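Local atomic coordinates of extracellular serine protease (Aeromonas sobria, PDB entry 3WQB), a protein that cleaves peptide bonds after two basic residues, one of them lysine, as a secreted calcium-binding serine protease that is a probable potent virulence factor of its bacterium. Residues 240-245 with 270-275; 255-260 with 274-279; 12-17 with 58-63; 23-28 with 36-41; 86-91 with 139-144. The protein carries 1 engineered substitution. One frame throughout, in Å; residues are numbered along the deposited sequence.

Overall arrangement
The five contacts fall into two close groups and one outlier. Along the chain contact 3 comes first and encloses contact 4; their centres lie about 12 Å apart and they touch, together folding the N-terminal loops about the short helix 60-64. Contact 5 follows, and contacts 1 and 2 come last, about 9 Å apart at their centres and sharing Gly274 and Ser275. Contacts 2 and 5 both reach the six-stranded parallel sheet of the subtilisin domain and lie at its two outermost strands, 277-282 and 140-144, with centres about 26 Å apart. Contact 1 joins the loops before strands 255-261 and 277-282. Long-range contacts border the sheet at both edges, while contacts 3 and 4 pack the loops leading into it.

Contact 1 (240-245 with 270-275)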
# COMPACT_ATOMS: atom_id res chain seq x y z
N PRO A 240 -9.38 -7.24 10.69
CA PRO A 240 -9.38 -7.06 9.24
C PRO A 240 -9.25 -8.38 8.50
O PRO A 240 -8.50 -9.27 8.92
CB PRO A 240 -8.14 -6.19 9.01
CG PRO A 240 -7.24 -6.53 10.17
CD PRO A 240 -8.20 -6.64 11.32
N PHE A 241 -9.96 -8.52 7.39
CA PHE A 241 -9.75 -9.67 6.54
C PHE A 241 -8.37 -9.52 5.88
O PHE A 241 -7.56 -10.45 5.89
CB PHE A 241 -10.90 -9.77 5.53
CG PHE A 241 -11.01 -11.11 4.82
CD1 PHE A 241 -10.77 -12.31 5.49
CD2 PHE A 241 -11.40 -11.16 3.49
CE1 PHE A 241 -10.90 -13.54 4.82
CE2 PHE A 241 -11.54 -12.37 2.82
CZ PHE A 241 -11.30 -13.57 3.49
N GLU A 242 -8.11 -8.35 5.32
CA GLU A 242 -6.80 -8.02 4.80
C GLU A 242 -5.99 -7.21 5.80
O GLU A 242 -6.23 -6.02 5.99
CB GLU A 242 -6.94 -7.26 3.49
CG GLU A 242 -5.65 -6.93 2.80
CD GLU A 242 -5.89 -6.44 1.42
OE1 GLU A 242 -5.92 -7.28 0.50
OE2 GLU A 242 -6.10 -5.22 1.25
N ASN A 243 -5.05 -7.87 6.45
CA ASN A 243 -4.01 -7.17 7.17
C ASN A 243 -3.07 -6.59 6.13
O ASN A 243 -2.76 -7.25 5.13
CB ASN A 243 -3.29 -8.14 8.09
CG ASN A 243 -2.28 -7.46 8.97
OD1 ASN A 243 -1.24 -7.01 8.49
ND2 ASN A 243 -2.55 -7.41 10.26
N SER A 244 -2.66 -5.33 6.32
CA SER A 244 -1.80 -4.64 5.36
C SER A 244 -0.37 -5.18 5.19
O SER A 244 0.36 -4.75 4.29
CB SER A 244 -1.78 -3.14 5.68
OG SER A 244 -1.40 -2.90 7.02
N ASN A 245 0.03 -6.12 6.06
CA ASN A 245 1.29 -6.84 5.88
C ASN A 245 1.20 -8.02 4.91
O ASN A 245 2.21 -8.64 4.59
CB ASN A 245 1.85 -7.32 7.23
CG ASN A 245 2.86 -6.35 7.85
OD1 ASN A 245 3.65 -5.73 7.16
ND2 ASN A 245 2.86 -6.27 9.18
N TYR A 270 -13.88 0.22 4.86
CA TYR A 270 -13.17 -0.77 4.06
C TYR A 270 -11.65 -0.84 4.31
O TYR A 270 -10.99 -1.76 3.83
CB TYR A 270 -13.40 -0.47 2.57
CG TYR A 270 -13.11 0.98 2.26
CD1 TYR A 270 -11.80 1.45 2.20
CD2 TYR A 270 -14.15 1.91 2.11
CE1 TYR A 270 -11.52 2.79 1.96
CE2 TYR A 270 -13.88 3.25 1.86
CZ TYR A 270 -12.56 3.68 1.80
OH TYR A 270 -12.26 5.01 1.57
N SER A 271 -11.08 0.11 5.05
CA SER A 271 -9.60 0.23 5.05
C SER A 271 -8.88 -0.96 5.66
O SER A 271 -9.19 -1.39 6.77
CB SER A 271 -9.14 1.48 5.80
OG SER A 271 -7.75 1.72 5.58
N SER A 272 -7.87 -1.46 4.93
CA SER A 272 -6.94 -2.41 5.53
C SER A 272 -6.14 -1.71 6.61
O SER A 272 -6.01 -0.48 6.60
CB SER A 272 -6.02 -3.01 4.47
OG SER A 272 -6.79 -3.73 3.51
N VAL A 273 -5.62 -2.49 7.56
CA VAL A 273 -4.88 -1.95 8.70
C VAL A 273 -3.80 -2.95 9.08
O VAL A 273 -3.83 -4.10 8.64
CB VAL A 273 -5.80 -1.69 9.94
CG1 VAL A 273 -6.89 -0.68 9.59
CG2 VAL A 273 -6.41 -2.98 10.49
N GLY A 274 -2.82 -2.50 9.86
CA GLY A 274 -1.73 -3.38 10.29
C GLY A 274 -0.56 -2.61 10.86
O GLY A 274 -0.55 -1.38 10.86
N SER A 275 0.42 -3.35 11.37
CA SER A 275 1.57 -2.73 12.04
C SER A 275 2.45 -1.92 11.10
O SER A 275 3.30 -1.13 11.57
CB SER A 275 2.40 -3.79 12.74
OG SER A 275 2.94 -4.73 11.83
O HOH W 1 -0.30 -6.14 11.62
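Val273 is held on one side of its backbone alone: its O accepts from Ser244 N at 2.9 Å, while its own N, buried by the contact, has no partner in the model. The bond is nearly straight, with the N-H standing above the carbonyl plane. Two residues before Ser244, the buried carboxylate of Glu242 takes a hydrogen bond from Ser272, OG lying 2.8 Å from OE2. The hydroxyl arrives on the anti side of the oxygen, 17° out of the carboxylate plane. Glu242 reaches it with an extended chain whose CG is anti to the backbone N (chi1 -177°). OE1 is bonded to Ser181 OG, and Ser272 OG also pairs with Gly219 N, so both ends of the link have second partners. Between these points Asn243 forms an Asx turn, its OD1 accepting from Asn245 N at 2.9 Å; the turn spans Ser244, facing the loop that leads into strand 277-282 of the subtilisin domain. The amide's other end works through water: Asn243 ND2 and Ser275 N both donate to one molecule, and Ser505 OG also bonds ND2. Apolar packing is confined to Pro240, whose CG meets Val273 CG2 at 3.7 Å, the side chains crossing at about a right angle.

Contact 2 (255-260 with 274-279); sequences NLVVSA and GSNIFL
Val257 and Phe278 are joined by the straighter of two backbone hydrogen bonds, Phe278 N to Val257 O at 2.8 Å with an angle of 175° at the hydrogen. The second runs the other way, Ser259 N to Leu279 O at 3.1 Å, and both donors lie in the plane of the carbonyl they meet. Val258 is bracketed by these bonds and pairs in parallel with Leu279; its own backbone groups turn to Lys214 and Ala216. Before the pairing begins, a water accepts from Val257 N and donates to Asn276 O. A type I turn, closed by Ile277 N to Gly274 O, delivers the chain here. Other polar groups find partners outside the two segments: Ser259 OG with Thr411 O, Asn276 OD1 with Ser244 OG, Asn276 ND2 with Asn250 O, and Ile277 O with Asn536 ND2. Around this frame Leu256 CD2 packs on Phe278 CB at 3.7 Å, while Val257 CG1 meets Ile277 CD1 at 4.0 Å, each pair crossing at about a right angle. The chemistry implies an outermost strand of the parallel sheet that enters at a steep angle, joined by two direct bonds and one water, with one buried donor, Leu279 N, lacking a partner in the model.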
# COMPACT_ATOMS: atom_id res chain seq x y z
N ASN A 255 8.19 2.05 0.94
CA ASN A 255 6.80 2.47 0.84
C ASN A 255 6.31 3.04 2.15
O ASN A 255 6.43 2.38 3.20
CB ASN A 255 5.92 1.28 0.46
CG ASN A 255 5.94 0.99 -1.01
OD1 ASN A 255 6.04 1.90 -1.82
ND2 ASN A 255 5.83 -0.30 -1.37
N LEU A 256 5.77 4.25 2.09
CA LEU A 256 5.02 4.82 3.20
C LEU A 256 3.57 4.36 3.01
O LEU A 256 2.88 4.84 2.10
CB LEU A 256 5.12 6.35 3.18
CG LEU A 256 4.66 7.13 4.42
CD1 LEU A 256 5.10 8.58 4.35
CD2 LEU A 256 3.15 7.05 4.58
N VAL A 257 3.13 3.43 3.84
CA VAL A 257 1.83 2.78 3.67
C VAL A 257 0.75 3.52 4.46
O VAL A 257 0.95 3.84 5.63
CB VAL A 257 1.88 1.28 4.05
CG1 VAL A 257 0.56 0.61 3.74
CG2 VAL A 257 2.99 0.56 3.28
N VAL A 258 -0.38 3.81 3.80
CA VAL A 258 -1.42 4.63 4.42
C VAL A 258 -2.78 3.96 4.48
O VAL A 258 -3.20 3.30 3.52
CB VAL A 258 -1.56 6.02 3.76
CG1 VAL A 258 -0.25 6.78 3.85
CG2 VAL A 258 -2.00 5.92 2.32
N SER A 259 -3.45 4.15 5.60
CA SER A 259 -4.84 3.75 5.75
C SER A 259 -5.77 4.94 5.47
O SER A 259 -5.34 6.10 5.44
CB SER A 259 -5.08 3.21 7.14
OG SER A 259 -4.86 4.20 8.13
N ALA A 260 -7.06 4.65 5.28
CA ALA A 260 -8.03 5.67 4.92
C ALA A 260 -8.92 6.03 6.10
O ALA A 260 -9.40 5.15 6.85
CB ALA A 260 -8.89 5.19 3.77
N GLY A 274 -2.82 -2.50 9.86
CA GLY A 274 -1.73 -3.38 10.29
C GLY A 274 -0.56 -2.61 10.86
O GLY A 274 -0.55 -1.38 10.86
N SER A 275 0.42 -3.35 11.37
CA SER A 275 1.57 -2.73 12.04
C SER A 275 2.45 -1.92 11.10
O SER A 275 3.30 -1.13 11.57
CB SER A 275 2.40 -3.79 12.74
OG SER A 275 2.94 -4.73 11.83
N ASN A 276 2.27 -2.12 9.80
CA ASN A 276 3.03 -1.39 8.78
C ASN A 276 2.37 -0.13 8.25
O ASN A 276 2.95 0.54 7.41
CB ASN A 276 3.40 -2.31 7.62
CG ASN A 276 2.20 -2.89 6.92
OD1 ASN A 276 1.20 -3.22 7.55
ND2 ASN A 276 2.32 -3.07 5.61
N ILE A 277 1.20 0.22 8.77
CA ILE A 277 0.60 1.53 8.47
C ILE A 277 1.49 2.60 9.09
O ILE A 277 1.91 2.48 10.24
CB ILE A 277 -0.84 1.64 9.04
CG1 ILE A 277 -1.75 0.55 8.44
CG2 ILE A 277 -1.43 3.03 8.80
CD1 ILE A 277 -1.86 0.56 6.90
N PHE A 278 1.79 3.64 8.32
CA PHE A 278 2.58 4.76 8.83
C PHE A 278 1.68 5.93 9.25
O PHE A 278 1.89 6.52 10.31
CB PHE A 278 3.62 5.22 7.79
CG PHE A 278 4.68 6.11 8.37
CD1 PHE A 278 5.76 5.56 9.03
CD2 PHE A 278 4.59 7.50 8.27
CE1 PHE A 278 6.75 6.37 9.59
CE2 PHE A 278 5.58 8.32 8.82
CZ PHE A 278 6.65 7.75 9.49
N LEU A 279 0.68 6.24 8.42
CA LEU A 279 -0.23 7.35 8.67
C LEU A 279 -1.63 7.00 8.17
O LEU A 279 -1.81 6.14 7.28
CB LEU A 279 0.24 8.61 7.93
CG LEU A 279 1.53 9.29 8.39
CD1 LEU A 279 2.04 10.17 7.29
CD2 LEU A 279 1.29 10.07 9.68
O HOH W 2 4.61 2.42 6.25

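Contact 3 (12-17 with 58-63); sequences SGMDIG and NLWWAH
Ile16 and Gly17 offer consecutive backbone carbonyls to Asn58, just ahead of helix 60-64, and Trp60, in its first turn. Among the hydrogen bonds, Asn58 ND2 donates to Ile16 O at 3.0 Å, lying in the carbonyl plane, and Trp60 NE1 donates to Gly17 O at 3.1 Å from above the plane of that carbonyl, although the oxygen itself stays close to the plane of the indole. Asn58 ND2 also bonds Asp418 OD1, and Ile16 O accepts from Asn420 ND2 as well, which ties the pair to the neighbourhood of helix 419-426. Within the loop, an Asx turn, Asp15 OD1 accepting from Gly17 N at 2.8 Å, ties the chain across Ile16.

The aromatic contacts divide between an edge and a face. Asp15 O sits at the edge of Trp60, 3.2 Å from CH2, and Met14 SD joins it there as a Met-aromatic contact, 4.1 Å from the same CH2; a bend at chi2 (60°) brings SD there. Trp61 is met over one face: Ile16 CG2 lies above its five-membered ring in a CH-pi contact, 3.9 Å from CD1, with Met14 CG 4.1 Å from that atom.

The chemistry implies that an irregular loop is held by two carbonyl bonds together with apolar contacts to both indoles: Asp15 O and Gly17 O line the Trp60 edge, while Ile16 O goes to Asn58.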
# COMPACT_ATOMS: atom_id res chain seq x y z
N SER A 12 1.93 36.44 15.60
CA SER A 12 2.15 36.04 16.97
C SER A 12 0.87 35.46 17.54
O SER A 12 -0.21 36.04 17.38
CB SER A 12 2.59 37.25 17.79
OG SER A 12 3.25 36.85 18.96
N GLY A 13 0.98 34.29 18.17
CA GLY A 13 -0.17 33.65 18.81
C GLY A 13 -1.14 32.95 17.88
O GLY A 13 -2.24 32.59 18.29
N MET A 14 -0.75 32.77 16.62
CA MET A 14 -1.58 32.07 15.64
C MET A 14 -1.94 30.66 16.11
O MET A 14 -1.07 29.88 16.50
CB MET A 14 -0.85 32.01 14.29
CG MET A 14 -1.58 31.24 13.17
SD MET A 14 -3.20 31.90 12.71
CE MET A 14 -2.77 33.55 12.16
N ASP A 15 -3.24 30.35 16.07
CA ASP A 15 -3.75 29.00 16.32
C ASP A 15 -3.75 28.29 14.97
O ASP A 15 -4.48 28.66 14.06
CB ASP A 15 -5.17 29.10 16.89
CG ASP A 15 -5.83 27.75 17.16
OD1 ASP A 15 -5.28 26.68 16.80
OD2 ASP A 15 -6.93 27.77 17.75
N ILE A 16 -2.91 27.27 14.85
CA ILE A 16 -2.79 26.50 13.59
C ILE A 16 -3.64 25.23 13.61
O ILE A 16 -3.54 24.40 12.68
CB ILE A 16 -1.31 26.15 13.27
CG1 ILE A 16 -0.70 25.29 14.38
CG2 ILE A 16 -0.49 27.43 13.01
CD1 ILE A 16 0.48 24.44 13.94
N GLY A 17 -4.47 25.09 14.64
CA GLY A 17 -5.25 23.88 14.86
C GLY A 17 -6.48 23.70 14.00
O GLY A 17 -6.85 24.55 13.19
N ASN A 58 -5.72 19.19 7.79
CA ASN A 58 -5.29 20.40 8.51
C ASN A 58 -4.18 21.13 7.77
O ASN A 58 -3.07 21.29 8.28
CB ASN A 58 -4.93 20.14 9.98
CG ASN A 58 -5.01 21.41 10.82
OD1 ASN A 58 -5.92 22.22 10.66
ND2 ASN A 58 -4.05 21.60 11.71
N LEU A 59 -4.50 21.55 6.55
CA LEU A 59 -3.52 22.16 5.66
C LEU A 59 -3.83 23.62 5.37
O LEU A 59 -3.15 24.26 4.56
CB LEU A 59 -3.42 21.38 4.34
CG LEU A 59 -4.70 21.09 3.56
CD1 LEU A 59 -5.39 22.35 3.05
CD2 LEU A 59 -4.38 20.16 2.40
N TRP A 60 -4.84 24.17 6.05
CA TRP A 60 -5.28 25.54 5.75
C TRP A 60 -4.17 26.60 5.91
O TRP A 60 -4.13 27.57 5.15
CB TRP A 60 -6.51 25.90 6.58
CG TRP A 60 -6.29 25.91 8.06
CD1 TRP A 60 -6.55 24.90 8.94
CD2 TRP A 60 -5.80 27.01 8.84
NE1 TRP A 60 -6.23 25.30 10.22
CE2 TRP A 60 -5.77 26.59 10.18
CE3 TRP A 60 -5.36 28.31 8.52
CZ2 TRP A 60 -5.33 27.42 11.22
CZ3 TRP A 60 -4.92 29.14 9.56
CH2 TRP A 60 -4.90 28.69 10.88
N TRP A 61 -3.27 26.41 6.87
CA TRP A 61 -2.21 27.38 7.11
C TRP A 61 -1.15 27.28 6.03
O TRP A 61 -0.60 28.30 5.62
CB TRP A 61 -1.64 27.21 8.52
CG TRP A 61 -0.58 28.19 8.92
CD1 TRP A 61 -0.76 29.36 9.62
CD2 TRP A 61 0.83 28.07 8.70
NE1 TRP A 61 0.46 29.97 9.82
CE2 TRP A 61 1.45 29.20 9.28
CE3 TRP A 61 1.63 27.11 8.06
CZ2 TRP A 61 2.83 29.41 9.22
CZ3 TRP A 61 3.01 27.31 8.01
CH2 TRP A 61 3.60 28.45 8.60
N ALA A 62 -0.87 26.08 5.54
CA ALA A 62 -0.03 25.95 4.35
C ALA A 62 -0.62 26.75 3.19
O ALA A 62 0.06 27.56 2.57
CB ALA A 62 0.15 24.49 3.97
N HIS A 63 -1.91 26.56 2.92
CA HIS A 63 -2.55 27.27 1.83
C HIS A 63 -2.57 28.78 2.04
O HIS A 63 -2.32 29.52 1.09
CB HIS A 63 -3.96 26.72 1.59
CG HIS A 63 -3.96 25.44 0.80
ND1 HIS A 63 -5.00 25.08 -0.03
CD2 HIS A 63 -3.04 24.45 0.71
CE1 HIS A 63 -4.73 23.92 -0.59
NE2 HIS A 63 -3.55 23.51 -0.16

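Contact 4 (23-28 with 36-41)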
# COMPACT_ATOMS: atom_id res chain seq x y z
N ARG A 23 -9.11 29.48 10.45
CA ARG A 23 -9.19 28.33 9.56
C ARG A 23 -10.09 28.60 8.35
O ARG A 23 -11.32 28.60 8.45
CB ARG A 23 -9.65 27.12 10.38
CG ARG A 23 -9.80 25.82 9.66
CD ARG A 23 -9.82 24.72 10.69
NE ARG A 23 -10.31 23.45 10.16
CZ ARG A 23 -11.59 23.10 10.12
NH1 ARG A 23 -12.55 23.92 10.54
NH2 ARG A 23 -11.93 21.91 9.63
N CYS A 24 -9.45 28.83 7.20
CA CYS A 24 -10.12 29.04 5.91
C CYS A 24 -9.14 28.75 4.78
O CYS A 24 -7.92 28.74 4.99
CB CYS A 24 -10.69 30.46 5.77
SG CYS A 24 -9.45 31.81 5.79
N LEU A 25 -9.69 28.52 3.58
CA LEU A 25 -8.88 28.28 2.39
C LEU A 25 -9.03 29.41 1.38
O LEU A 25 -10.15 29.75 1.00
CB LEU A 25 -9.33 27.00 1.69
CG LEU A 25 -9.33 25.68 2.45
CD1 LEU A 25 -10.05 24.60 1.65
CD2 LEU A 25 -7.88 25.28 2.79
N PRO A 26 -7.89 29.97 0.91
CA PRO A 26 -7.98 30.85 -0.24
C PRO A 26 -8.41 30.09 -1.50
O PRO A 26 -8.29 28.85 -1.57
CB PRO A 26 -6.53 31.35 -0.42
CG PRO A 26 -5.88 31.13 0.91
CD PRO A 26 -6.51 29.87 1.43
N GLY A 27 -8.94 30.82 -2.47
CA GLY A 27 -9.19 30.24 -3.79
C GLY A 27 -10.60 30.46 -4.30
O GLY A 27 -11.54 30.66 -3.53
N ALA A 28 -10.72 30.36 -5.62
CA ALA A 28 -11.96 30.62 -6.33
C ALA A 28 -12.42 29.39 -7.10
O ALA A 28 -13.17 29.50 -8.06
CB ALA A 28 -11.80 31.82 -7.27
N TRP A 36 -14.03 18.21 1.63
CA TRP A 36 -13.91 18.18 3.09
C TRP A 36 -12.52 17.76 3.52
O TRP A 36 -12.12 18.03 4.64
CB TRP A 36 -14.96 17.24 3.71
CG TRP A 36 -14.78 15.81 3.27
CD1 TRP A 36 -15.35 15.22 2.17
CD2 TRP A 36 -13.94 14.81 3.86
NE1 TRP A 36 -14.93 13.91 2.06
CE2 TRP A 36 -14.06 13.64 3.08
CE3 TRP A 36 -13.10 14.79 4.99
CZ2 TRP A 36 -13.37 12.46 3.38
CZ3 TRP A 36 -12.42 13.61 5.29
CH2 TRP A 36 -12.57 12.45 4.49
N TYR A 37 -11.80 17.07 2.64
CA TYR A 37 -10.47 16.62 2.97
C TYR A 37 -9.46 17.76 3.07
O TYR A 37 -8.48 17.66 3.80
CB TYR A 37 -10.00 15.51 2.02
CG TYR A 37 -10.04 15.84 0.54
CD1 TYR A 37 -11.20 15.61 -0.22
CD2 TYR A 37 -8.90 16.29 -0.12
CE1 TYR A 37 -11.21 15.85 -1.60
CE2 TYR A 37 -8.91 16.54 -1.49
CZ TYR A 37 -10.07 16.33 -2.22
OH TYR A 37 -10.08 16.56 -3.57
N LEU A 38 -9.72 18.85 2.34
CA LEU A 38 -8.90 20.05 2.49
C LEU A 38 -9.24 20.75 3.80
O LEU A 38 -8.34 21.17 4.54
CB LEU A 38 -9.15 21.03 1.34
CG LEU A 38 -8.86 20.59 -0.10
CD1 LEU A 38 -9.17 21.74 -1.04
CD2 LEU A 38 -7.40 20.15 -0.24
N LEU A 39 -10.53 20.89 4.07
CA LEU A 39 -11.03 21.56 5.27
C LEU A 39 -12.43 21.01 5.49
O LEU A 39 -13.33 21.19 4.66
CB LEU A 39 -11.04 23.09 5.09
CG LEU A 39 -11.27 23.98 6.31
CD1 LEU A 39 -10.86 25.40 6.00
CD2 LEU A 39 -12.73 23.96 6.75
N ASN A 40 -12.59 20.32 6.61
CA ASN A 40 -13.84 19.64 6.93
C ASN A 40 -14.65 20.51 7.88
O ASN A 40 -14.30 20.65 9.05
CB ASN A 40 -13.53 18.29 7.58
CG ASN A 40 -14.76 17.45 7.84
OD1 ASN A 40 -15.89 17.93 7.89
ND2 ASN A 40 -14.53 16.15 8.02
N SER A 41 -15.71 21.12 7.34
CA SER A 41 -16.62 21.94 8.13
C SER A 41 -17.93 21.21 8.39
O SER A 41 -18.94 21.84 8.71
CB SER A 41 -16.90 23.25 7.39
OG SER A 41 -17.53 22.97 6.14
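Arg23 and Asn40 supply the polar part of this contact: Arg23 NH2 donates to Asn40 O at 2.7 Å. The oxygen lies almost in the guanidinium plane, whereas the donor stands well above the plane of the carbonyl, 52° out of it. An extended chain from CG to NE carries the charged group this far, and Asp56 OD2 also forms a salt bridge with the same NH2. That carboxylate oxygen also accepts from Asn40 N, a shared acceptor that probably helps fix the two donors side by side.

Apolar contacts centre on Leu39, whose two methyls have different tasks. CD2 lies over one face of the Arg23 guanidinium, toward its rim and 3.6 Å from NH2. CD1 reaches Cys24 CA at 3.7 Å and Leu25 CG at 3.9 Å. Leu25 slides past Leu39 in the opposite direction, while its CD1 meets Leu38 CB at 3.7 Å with the side chains at about a right angle.

These loops precede helix 60-64, the first helix of the chain. Cys24 is disulfide-bonded to Cys4, and just beyond the segment Asn29 enters a calcium site, consistent with the N-terminal segment of subtilisins, which likewise contributes a ligand to their tight calcium site.

Contact 5 (86-91 with 139-144). With CA (calcium ion), chain C.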
# COMPACT_ATOMS: atom_id res chain seq x y z
N PRO A 86 -9.12 20.18 -18.11
CA PRO A 86 -8.91 21.62 -17.92
C PRO A 86 -8.40 21.99 -16.53
O PRO A 86 -7.77 23.05 -16.36
CB PRO A 86 -10.30 22.23 -18.18
CG PRO A 86 -11.26 21.10 -18.08
CD PRO A 86 -10.51 19.87 -18.49
N ASP A 87 -8.65 21.13 -15.54
CA ASP A 87 -8.20 21.40 -14.18
C ASP A 87 -6.95 20.61 -13.80
O ASP A 87 -6.58 20.59 -12.63
CB ASP A 87 -9.35 21.17 -13.17
CG ASP A 87 -9.36 22.21 -12.06
OD1 ASP A 87 -8.75 23.30 -12.23
OD2 ASP A 87 -10.02 21.97 -11.02
N LEU A 88 -6.30 19.99 -14.79
CA LEU A 88 -5.03 19.29 -14.58
C LEU A 88 -3.90 19.72 -15.52
O LEU A 88 -2.73 19.69 -15.14
CB LEU A 88 -5.20 17.77 -14.69
CG LEU A 88 -6.13 17.11 -13.67
CD1 LEU A 88 -6.39 15.66 -14.05
CD2 LEU A 88 -5.54 17.19 -12.25
N ALA A 89 -4.27 20.11 -16.74
CA ALA A 89 -3.30 20.30 -17.82
C ALA A 89 -2.14 21.22 -17.46
O ALA A 89 -0.99 20.92 -17.77
CB ALA A 89 -4.01 20.81 -19.08
N ASP A 90 -2.45 22.34 -16.79
CA ASP A 90 -1.40 23.30 -16.42
C ASP A 90 -0.33 22.70 -15.51
O ASP A 90 0.79 23.22 -15.45
CB ASP A 90 -1.99 24.54 -15.74
CG ASP A 90 -2.76 25.44 -16.69
OD1 ASP A 90 -2.67 25.26 -17.92
OD2 ASP A 90 -3.45 26.35 -16.18
N ASN A 91 -0.69 21.63 -14.80
CA ASN A 91 0.24 20.97 -13.89
C ASN A 91 0.88 19.71 -14.44
O ASN A 91 1.64 19.04 -13.74
CB ASN A 91 -0.45 20.69 -12.54
CG ASN A 91 -0.60 21.95 -11.70
OD1 ASN A 91 0.06 22.97 -11.96
ND2 ASN A 91 -1.47 21.91 -10.71
N ALA A 139 2.15 21.54 -7.54
CA ALA A 139 2.97 20.37 -7.86
C ALA A 139 2.79 20.00 -9.34
O ALA A 139 1.78 20.36 -9.96
CB ALA A 139 2.61 19.20 -6.95
N GLN A 140 3.76 19.28 -9.89
CA GLN A 140 3.73 18.88 -11.31
C GLN A 140 3.55 17.38 -11.43
O GLN A 140 4.21 16.61 -10.73
CB GLN A 140 5.00 19.32 -12.02
CG GLN A 140 5.17 20.83 -12.12
CD GLN A 140 4.76 21.39 -13.47
OE1 GLN A 140 3.60 21.74 -13.69
NE2 GLN A 140 5.73 21.50 -14.37
N LEU A 141 2.69 16.96 -12.35
CA LEU A 141 2.30 15.55 -12.49
C LEU A 141 2.84 14.88 -13.74
O LEU A 141 2.94 15.51 -14.81
CB LEU A 141 0.78 15.43 -12.55
CG LEU A 141 -0.05 15.95 -11.39
CD1 LEU A 141 -1.49 16.13 -11.84
CD2 LEU A 141 0.07 14.97 -10.23
N GLN A 142 3.17 13.60 -13.59
CA GLN A 142 3.28 12.68 -14.72
C GLN A 142 2.36 11.50 -14.47
O GLN A 142 2.11 11.14 -13.32
CB GLN A 142 4.70 12.13 -14.84
CG GLN A 142 5.75 13.10 -15.30
CD GLN A 142 7.12 12.48 -15.17
OE1 GLN A 142 7.34 11.59 -14.34
NE2 GLN A 142 8.06 12.94 -16.00
N GLY A 143 1.87 10.89 -15.54
CA GLY A 143 1.04 9.69 -15.41
C GLY A 143 1.64 8.50 -16.15
O GLY A 143 2.17 8.66 -17.25
N PHE A 144 1.54 7.32 -15.55
CA PHE A 144 2.01 6.08 -16.16
C PHE A 144 0.89 5.07 -15.94
O PHE A 144 0.61 4.72 -14.79
CB PHE A 144 3.32 5.63 -15.52
CG PHE A 144 4.41 6.64 -15.62
CD1 PHE A 144 5.16 6.75 -16.78
CD2 PHE A 144 4.68 7.51 -14.57
CE1 PHE A 144 6.17 7.71 -16.91
CE2 PHE A 144 5.68 8.46 -14.68
CZ PHE A 144 6.42 8.57 -15.85
CA CA C . -9.42 24.23 -10.10
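Asn91 spreads its side chain against the carbonyl of Ala139 and hands its own carbonyl to the next strand. Its CB lies 3.4 Å from Ala139 O, with CG anti to the carbonyl carbon (chi1 -75°). CG comes nearest, at 3.3 Å from the same oxygen, which stands above the amide plane there. At the tip the branches are equally distant, OD1 and ND2 both 3.7 Å from Ala139 O, and neither points its bonding direction at it; instead ND2 donates to Ala124 O and Pro137 O, which fixes the rotation of the amide. The backbone carries the direct bond: Leu141 N reaches Asn91 O at 2.7 Å, nearly along the C=O axis, and Gln140 CA adds a C-H contact to that oxygen.

Asn91 closes a short 3-10 turn, its N bonded to Leu88 O, and Leu88 CD2 then touches Leu141 CD1 at 4.2 Å. Ahead of the turn, Asp87 binds a calcium ion with both carboxylate oxygens, a site completed by Asn29, Val126, Asn128, Ile130 and Thr132.

Strand 140-144 is an outermost strand of the parallel sheet, with 73-77 as its neighbour. Helix 115-124 covers the apolar part of the contact, Leu88 lying on Thr117 and Leu141 on Ser120 and Ala124, so the loop following the calcium ligand lies against both the end strand of the sheet and helix 115-124.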